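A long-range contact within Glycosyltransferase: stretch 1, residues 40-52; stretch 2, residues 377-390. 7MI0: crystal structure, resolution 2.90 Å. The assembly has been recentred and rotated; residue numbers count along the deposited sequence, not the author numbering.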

# COMPACT_ATOMS: atom_id res chain seq x y z
N ILE A 40 6.94 3.13 9.63
CA ILE A 40 7.95 4.19 9.70
C ILE A 40 7.28 5.56 9.73
O ILE A 40 7.68 6.44 10.50
N GLU A 41 6.27 5.76 8.89
CA GLU A 41 5.62 7.06 8.84
C GLU A 41 4.91 7.37 10.16
O GLU A 41 4.91 8.52 10.60
N VAL A 42 4.33 6.36 10.80
CA VAL A 42 3.67 6.60 12.08
C VAL A 42 4.70 6.88 13.17
O VAL A 42 4.49 7.75 14.02
N ALA A 43 5.82 6.17 13.14
CA ALA A 43 6.89 6.42 14.11
C ALA A 43 7.42 7.84 13.99
O ALA A 43 7.50 8.58 14.98
N LYS A 44 7.77 8.26 12.76
CA LYS A 44 8.24 9.62 12.53
C LYS A 44 7.24 10.65 13.04
O LYS A 44 7.62 11.64 13.67
N TYR A 45 5.96 10.42 12.77
CA TYR A 45 4.92 11.35 13.20
C TYR A 45 4.82 11.41 14.72
O TYR A 45 4.71 12.50 15.29
N LEU A 46 4.88 10.25 15.38
CA LEU A 46 4.87 10.24 16.84
C LEU A 46 6.07 11.00 17.41
O LEU A 46 5.94 11.69 18.43
N LYS A 47 7.23 10.89 16.77
CA LYS A 47 8.41 11.63 17.23
C LYS A 47 8.17 13.13 17.22
O LYS A 47 8.43 13.82 18.21
N ILE A 48 7.67 13.65 16.09
CA ILE A 48 7.46 15.09 15.94
C ILE A 48 6.54 15.62 17.02
O ILE A 48 6.76 16.71 17.57
N LEU A 49 5.50 14.86 17.35
CA LEU A 49 4.54 15.27 18.37
C LEU A 49 5.05 15.06 19.80
O LEU A 49 4.30 15.32 20.75
N GLY A 50 6.29 14.62 19.97
CA GLY A 50 6.82 14.39 21.30
C GLY A 50 6.38 13.09 21.94
O GLY A 50 6.58 12.92 23.15
N HIS A 51 5.77 12.18 21.18
CA HIS A 51 5.50 10.84 21.65
C HIS A 51 6.72 9.96 21.42
O HIS A 51 7.66 10.33 20.71
N THR A 52 6.72 8.78 22.03
CA THR A 52 7.89 7.91 21.97
C THR A 52 7.56 6.66 21.17
O THR A 52 6.84 5.78 21.66
N SER A 377 -4.64 11.54 1.89
CA SER A 377 -3.29 12.01 2.18
C SER A 377 -2.66 11.19 3.30
O SER A 377 -3.35 10.66 4.18
N LEU A 378 -1.33 11.09 3.26
CA LEU A 378 -0.60 10.53 4.40
C LEU A 378 -0.90 11.31 5.67
O LEU A 378 -1.02 10.73 6.75
N ASN A 379 -1.04 12.63 5.54
CA ASN A 379 -1.31 13.47 6.70
C ASN A 379 -2.56 13.01 7.45
O ASN A 379 -2.56 12.93 8.68
N LEU A 380 -3.64 12.71 6.72
CA LEU A 380 -4.88 12.27 7.37
C LEU A 380 -4.75 10.84 7.90
O LEU A 380 -5.33 10.52 8.94
N MET A 381 -4.00 9.99 7.20
CA MET A 381 -3.74 8.65 7.72
C MET A 381 -3.05 8.72 9.07
O MET A 381 -3.46 8.05 10.03
N LEU A 382 -2.00 9.53 9.17
CA LEU A 382 -1.25 9.64 10.42
C LEU A 382 -2.14 10.15 11.55
O LEU A 382 -2.07 9.64 12.68
N ARG A 383 -3.00 11.13 11.25
CA ARG A 383 -3.86 11.70 12.29
C ARG A 383 -4.95 10.72 12.72
O ARG A 383 -5.29 10.66 13.90
N LYS A 384 -5.49 9.94 11.78
CA LYS A 384 -6.44 8.91 12.18
C LYS A 384 -5.80 7.87 13.08
O LYS A 384 -6.47 7.31 13.96
N ASN A 385 -4.50 7.60 12.90
CA ASN A 385 -3.81 6.68 13.79
C ASN A 385 -3.71 7.25 15.20
O ASN A 385 -3.93 6.53 16.18
N LEU A 386 -3.37 8.53 15.32
CA LEU A 386 -3.25 9.13 16.64
C LEU A 386 -4.60 9.19 17.35
O LEU A 386 -4.67 9.05 18.57
N GLU A 387 -5.68 9.39 16.59
CA GLU A 387 -7.01 9.44 17.19
C GLU A 387 -7.38 8.10 17.82
O GLU A 387 -7.86 8.05 18.96
N ILE A 388 -7.16 7.00 17.09
CA ILE A 388 -7.50 5.69 17.63
C ILE A 388 -6.61 5.36 18.83
O ILE A 388 -7.05 4.66 19.76
N TYR A 389 -5.38 5.88 18.86
CA TYR A 389 -4.56 5.75 20.06
C TYR A 389 -5.23 6.43 21.25
O TYR A 389 -5.31 5.86 22.34
N LYS A 390 -5.73 7.65 21.04
CA LYS A 390 -6.37 8.40 22.11
C LYS A 390 -7.67 7.73 22.56
O LYS A 390 -7.96 7.69 23.76

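Helix 40-48 packs against helix 378-390 at an angle of 71° between their N-to-C directions, with the axes 10.0 Å apart at closest approach. No hydrogen bond or salt bridge crosses between the two stretches, so the contact, which buries 565 Å² in all, rests on side-chain packing.

Tyr45 covers the most surface. Its CA-to-CB bond points toward the second helix, and the t rotamer (chi1 -178°) lays the ring alongside Leu382, whose CB sits over one face, 3.8 Å from the ring centroid, in a CH-pi contact. Leu386 CB lies at the ring edge, 4.3 Å from Tyr45 CE2. The ring reaches far enough for Tyr45 OH to come within 3.2 Å of Arg383 CG, a contact with the aliphatic part of the arginine.

Leu382 also points toward the first helix. Its m,t rotamer carries CD2 to the neighbouring turn, 3.7 Å from Glu41 O and 3.9 Å from Val42 CG2. This is where the backbones come close: the CA atoms of Val42 and Leu382 are 6.0 Å apart. Val42, in the t rotamer, spreads its two methyls, CG2 also lying 3.9 Å from Asn385 ND2 and CG1 3.9 Å from Tyr389 OH. Asn385 ND2 itself donates to Met381 O (3.3 Å), one turn back in its own helix.

Leu386, t,p, fills the other end of the interface. Its CD1 meets Leu46 CD2 at 3.7 Å and His51 CD2 at 3.9 Å, while its CD2 lies 3.7 Å from Leu49 CD1. Leu46 starts sideways, but its m,t side chain brings its end nearer. At the opposite end, Glu41 OE1 approaches Leu378 CD2 at 3.5 Å and forms a long salt bridge with Lys44 NZ (3.8 Å) within its own helix.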

# COMPACT_ATOMS: atom_id res chain seq x y z
CB ILE A 40 8.92 4.08 8.51
CG1 ILE A 40 9.72 2.78 8.58
CG2 ILE A 40 9.86 5.28 8.47
CD1 ILE A 40 10.58 2.53 7.35
CB GLU A 41 4.65 7.14 7.66
CG GLU A 41 5.32 7.16 6.27
CD GLU A 41 6.37 8.26 6.12
OE1 GLU A 41 6.15 9.39 6.62
OE2 GLU A 41 7.43 8.00 5.50
CB VAL A 42 2.77 5.40 12.45
CG1 VAL A 42 2.39 5.45 13.92
CG2 VAL A 42 1.52 5.41 11.59
CB ALA A 43 8.01 5.40 13.93
CB LYS A 44 8.51 9.85 11.04
CG LYS A 44 9.80 9.24 10.52
CD LYS A 44 9.85 9.28 9.00
CE LYS A 44 9.76 10.70 8.48
NZ LYS A 44 9.64 10.71 7.00
CB TYR A 45 3.59 10.92 12.58
CG TYR A 45 2.41 11.80 12.88
CD1 TYR A 45 2.41 13.14 12.51
CD2 TYR A 45 1.27 11.28 13.48
CE1 TYR A 45 1.31 13.95 12.77
CE2 TYR A 45 0.17 12.08 13.73
CZ TYR A 45 0.19 13.41 13.37
OH TYR A 45 -0.91 14.19 13.63
CB LEU A 46 4.85 8.79 17.34
CG LEU A 46 3.56 8.00 17.13
CD1 LEU A 46 3.80 6.51 17.28
CD2 LEU A 46 2.50 8.46 18.11
CB LYS A 47 9.63 11.29 16.37
CG LYS A 47 10.48 10.16 16.91
CD LYS A 47 11.86 10.14 16.26
CE LYS A 47 12.55 11.48 16.43
NZ LYS A 47 14.01 11.39 16.14
CB ILE A 48 6.92 15.41 14.53
CG1 ILE A 48 7.96 15.10 13.47
CG2 ILE A 48 6.48 16.85 14.44
CD1 ILE A 48 7.42 15.16 12.06
CB LEU A 49 3.23 14.51 18.17
CG LEU A 49 2.55 14.85 16.84
CD1 LEU A 49 1.39 13.91 16.58
CD2 LEU A 49 2.09 16.30 16.87
CB HIS A 51 4.27 10.24 20.95
CG HIS A 51 3.02 11.05 21.13
ND1 HIS A 51 2.44 11.26 22.36
CD2 HIS A 51 2.25 11.71 20.23
CE1 HIS A 51 1.37 12.01 22.22
NE2 HIS A 51 1.22 12.30 20.94
CB THR A 52 8.37 7.54 23.38
OG1 THR A 52 8.85 8.71 24.05
CG2 THR A 52 9.48 6.50 23.30
CB SER A 377 -3.33 13.47 2.62
OG SER A 377 -4.06 13.59 3.82
CB LEU A 378 0.90 10.52 4.12
CG LEU A 378 1.83 10.19 5.28
CD1 LEU A 378 1.68 8.75 5.71
CD2 LEU A 378 3.27 10.47 4.91
CB ASN A 379 -1.45 14.92 6.25
CG ASN A 379 -0.93 15.89 7.27
OD1 ASN A 379 -1.59 16.18 8.27
ND2 ASN A 379 0.28 16.41 7.03
CB LEU A 380 -6.04 12.38 6.38
CG LEU A 380 -7.45 11.92 6.76
CD1 LEU A 380 -8.04 12.74 7.89
CD2 LEU A 380 -8.35 11.97 5.54
CB MET A 381 -2.89 7.86 6.72
CG MET A 381 -2.91 6.35 6.91
SD MET A 381 -1.53 5.50 6.12
CE MET A 381 -0.21 5.97 7.24
CB LEU A 382 -0.04 10.55 10.23
CG LEU A 382 1.01 10.08 9.22
CD1 LEU A 382 2.21 11.01 9.22
CD2 LEU A 382 1.43 8.65 9.50
CB ARG A 383 -4.47 13.02 11.79
CG ARG A 383 -3.42 14.12 11.59
CD ARG A 383 -3.94 15.30 10.78
NE ARG A 383 -3.87 16.54 11.53
CZ ARG A 383 -4.91 17.17 12.07
NH1 ARG A 383 -6.15 16.71 11.92
NH2 ARG A 383 -4.72 18.28 12.76
CB LYS A 384 -7.05 8.25 10.94
CG LYS A 384 -7.97 9.14 10.14
CD LYS A 384 -8.61 8.36 9.02
CE LYS A 384 -9.49 9.22 8.15
NZ LYS A 384 -9.88 8.48 6.92
CB ASN A 385 -2.42 6.37 13.26
CG ASN A 385 -2.37 5.08 12.48
OD1 ASN A 385 -2.40 4.00 13.06
ND2 ASN A 385 -2.31 5.19 11.16
CB LEU A 386 -2.64 10.52 16.52
CG LEU A 386 -1.93 11.06 17.76
CD1 LEU A 386 -0.55 10.45 17.86
CD2 LEU A 386 -1.84 12.58 17.72
CB GLU A 387 -8.04 9.84 16.13
CG GLU A 387 -7.86 11.25 15.62
CD GLU A 387 -8.14 12.31 16.68
OE1 GLU A 387 -9.29 12.37 17.16
OE2 GLU A 387 -7.21 13.07 17.02
CB ILE A 388 -7.42 4.61 16.53
CG1 ILE A 388 -8.13 3.34 16.98
CG2 ILE A 388 -5.99 4.28 16.17
CD1 ILE A 388 -9.60 3.53 17.22
CB TYR A 389 -3.17 6.35 19.84
CG TYR A 389 -2.28 5.56 18.90
CD1 TYR A 389 -2.49 4.20 18.69
CD2 TYR A 389 -1.22 6.17 18.23
CE1 TYR A 389 -1.69 3.48 17.84
CE2 TYR A 389 -0.41 5.45 17.37
CZ TYR A 389 -0.65 4.10 17.18
OH TYR A 389 0.14 3.36 16.34
CB LYS A 390 -6.63 9.83 21.66
CG LYS A 390 -5.37 10.64 21.41
CD LYS A 390 -5.70 11.90 20.63
CE LYS A 390 -4.44 12.65 20.22
NZ LYS A 390 -4.76 13.71 19.22